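Local coordinates for protein glycerol-3-phosphate dehydrogenase [NAD(+)] (Dunaliella salina, PDB 6IUY) that probably interconverts sn-glycerol 3-phosphate and dihydroxyacetone phosphate with NAD, and joins this dehydrogenase to a haloacid dehalogenase-like, magnesium-binding domain, at residues R530-A535 / K554-G559. Residues are numbered along the deposited sequence; the frame is centred on the assembly and turned at random.
Sequences RRVAEA and KEMLNG
In the helical C-terminal region of the glycerol-3-phosphate dehydrogenase fold, Met556 at the C-terminal end of helix 549-556, and Leu557 next to it, pack against Arg531, Val532 and Ala535 of helix 528-541, an example of a helix C-terminus packing against the flank of a neighbouring helix. Arg531 leaves its helix with CG anti to the backbone N (chi1 -176°) and stays extended to NE, which carries the guanidinium to the last turn of the other helix. There NH1 and NH2 both make weak, bent hydrogen bonds to the carbonyl O of Met556, each 3.3 Å long. The Met556 side chain comes from the opposite direction and bends at its last torsion (chi3 65°), placing CE over one face of that guanidinium, 3.7 Å from NE. Leu557 crosses Val532 at a slant, its CD2 3.7 Å from CG2 of Val532 and 3.6 Å from NH1 of Arg531. Leu557 also lies beside Arg528, which binds dihydroxyacetone phosphate and NAD, while Gly559 touches NAD. An alanine at Leu557 is likely to open a gap beside Val532 and leave the guanidinium without the leucine methyl beside NH1. Farther along helix 528-541, CB of Ala535 rests 3.8 Å from SD of Met556.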
loop_
_atom_site.group_PDB
_atom_site.type_symbol
_atom_site.label_atom_id
_atom_site.label_comp_id
_atom_site.label_asym_id
_atom_site.label_seq_id
_atom_site.Cartn_x
_atom_site.Cartn_y
_atom_site.Cartn_z
ATOM N N ARG A 530 -8.103 -13.016 -15.348
ATOM C CA ARG A 530 -9.109 -12.018 -15.746
ATOM C C ARG A 530 -9.682 -12.388 -17.089
ATOM O O ARG A 530 -10.886 -12.277 -17.315
ATOM C CB ARG A 530 -8.499 -10.609 -15.833
ATOM C CG ARG A 530 -9.473 -9.505 -16.248
ATOM C CD ARG A 530 -8.835 -8.483 -17.158
ATOM N NE ARG A 530 -8.845 -8.941 -18.549
ATOM C CZ ARG A 530 -9.953 -9.073 -19.272
ATOM N NH1 ARG A 530 -11.141 -8.795 -18.730
ATOM N NH2 ARG A 530 -9.878 -9.496 -20.523
ATOM N N ARG A 531 -8.806 -12.816 -17.995
ATOM C CA ARG A 531 -9.214 -13.029 -19.380
ATOM C C ARG A 531 -10.174 -14.198 -19.500
ATOM O O ARG A 531 -11.204 -14.109 -20.190
ATOM C CB ARG A 531 -8.003 -13.264 -20.264
ATOM C CG ARG A 531 -8.363 -13.406 -21.737
ATOM C CD ARG A 531 -7.153 -13.811 -22.571
ATOM N NE ARG A 531 -7.589 -14.587 -23.725
ATOM C CZ ARG A 531 -6.978 -15.681 -24.165
ATOM N NH1 ARG A 531 -5.893 -16.127 -23.549
ATOM N NH2 ARG A 531 -7.457 -16.324 -25.220
ATOM N N VAL A 532 -9.848 -15.290 -18.810
ATOM C CA VAL A 532 -10.694 -16.465 -18.827
ATOM C C VAL A 532 -11.984 -16.294 -18.044
ATOM O O VAL A 532 -13.019 -16.861 -18.409
ATOM C CB VAL A 532 -9.963 -17.693 -18.246
ATOM C CG1 VAL A 532 -10.916 -18.883 -18.199
ATOM C CG2 VAL A 532 -8.731 -18.002 -19.077
ATOM N N ALA A 533 -11.904 -15.569 -16.936
ATOM C CA ALA A 533 -13.050 -15.374 -16.084
ATOM C C ALA A 533 -14.057 -14.467 -16.790
ATOM O O ALA A 533 -15.252 -14.678 -16.680
ATOM C CB ALA A 533 -12.633 -14.800 -14.735
ATOM N N GLU A 534 -13.567 -13.490 -17.547
ATOM C CA GLU A 534 -14.432 -12.667 -18.382
ATOM C C GLU A 534 -15.245 -13.550 -19.332
ATOM O O GLU A 534 -16.478 -13.451 -19.378
ATOM C CB GLU A 534 -13.616 -11.651 -19.179
ATOM C CG GLU A 534 -14.418 -10.897 -20.274
ATOM C CD GLU A 534 -13.604 -9.776 -20.921
ATOM O OE1 GLU A 534 -12.598 -10.059 -21.605
ATOM O OE2 GLU A 534 -13.945 -8.597 -20.731
ATOM N N ALA A 535 -14.562 -14.413 -20.086
ATOM C CA ALA A 535 -15.245 -15.318 -21.020
ATOM C C ALA A 535 -16.224 -16.244 -20.305
ATOM O O ALA A 535 -17.336 -16.469 -20.777
ATOM C CB ALA A 535 -14.232 -16.119 -21.808
ATOM N N LYS A 554 -8.380 -24.985 -21.459
ATOM C CA LYS A 554 -7.941 -25.810 -22.572
ATOM C C LYS A 554 -8.141 -25.049 -23.880
ATOM O O LYS A 554 -7.254 -24.979 -24.752
ATOM C CB LYS A 554 -8.719 -27.137 -22.560
ATOM C CG LYS A 554 -8.179 -28.228 -23.474
ATOM C CD LYS A 554 -8.269 -29.597 -22.793
ATOM C CE LYS A 554 -7.185 -29.735 -21.715
ATOM N NZ LYS A 554 -7.197 -31.028 -20.965
ATOM N N GLU A 555 -9.298 -24.415 -23.986
ATOM C CA GLU A 555 -9.681 -23.709 -25.206
ATOM C C GLU A 555 -8.925 -22.391 -25.422
ATOM O O GLU A 555 -8.658 -22.015 -26.565
ATOM C CB GLU A 555 -11.198 -23.449 -25.168
ATOM C CG GLU A 555 -11.820 -22.689 -26.349
ATOM C CD GLU A 555 -13.316 -22.374 -26.092
ATOM O OE1 GLU A 555 -13.961 -23.105 -25.305
ATOM O OE2 GLU A 555 -13.838 -21.377 -26.642
ATOM N N MET A 556 -8.583 -21.686 -24.337
ATOM C CA MET A 556 -8.039 -20.316 -24.461
ATOM C C MET A 556 -6.537 -20.146 -24.184
ATOM O O MET A 556 -5.904 -19.253 -24.743
ATOM C CB MET A 556 -8.807 -19.378 -23.514
ATOM C CG MET A 556 -10.321 -19.222 -23.836
ATOM S SD MET A 556 -11.205 -18.324 -22.559
ATOM C CE MET A 556 -10.413 -16.721 -22.737
ATOM N N LEU A 557 -5.960 -20.961 -23.303
ATOM C CA LEU A 557 -4.618 -20.646 -22.818
ATOM C C LEU A 557 -3.479 -21.479 -23.441
ATOM O O LEU A 557 -2.313 -21.332 -23.062
ATOM C CB LEU A 557 -4.581 -20.773 -21.296
ATOM C CG LEU A 557 -5.601 -19.930 -20.504
ATOM C CD1 LEU A 557 -5.390 -20.095 -19.013
ATOM C CD2 LEU A 557 -5.497 -18.471 -20.868
ATOM N N ASN A 558 -3.805 -22.329 -24.407
ATOM C CA ASN A 558 -2.775 -22.943 -25.223
ATOM C C ASN A 558 -1.723 -23.682 -24.416
ATOM O O ASN A 558 -0.519 -23.464 -24.617
ATOM C CB ASN A 558 -2.093 -21.879 -26.060
ATOM C CG ASN A 558 -3.027 -21.252 -27.094
ATOM O OD1 ASN A 558 -3.251 -21.821 -28.166
ATOM N ND2 ASN A 558 -3.542 -20.053 -26.793
ATOM N N GLY A 559 -2.172 -24.505 -23.474
ATOM C CA GLY A 559 -1.246 -25.274 -22.648
ATOM C C GLY A 559 -0.905 -24.635 -21.311
ATOM O O GLY A 559 -0.580 -25.350 -20.367
#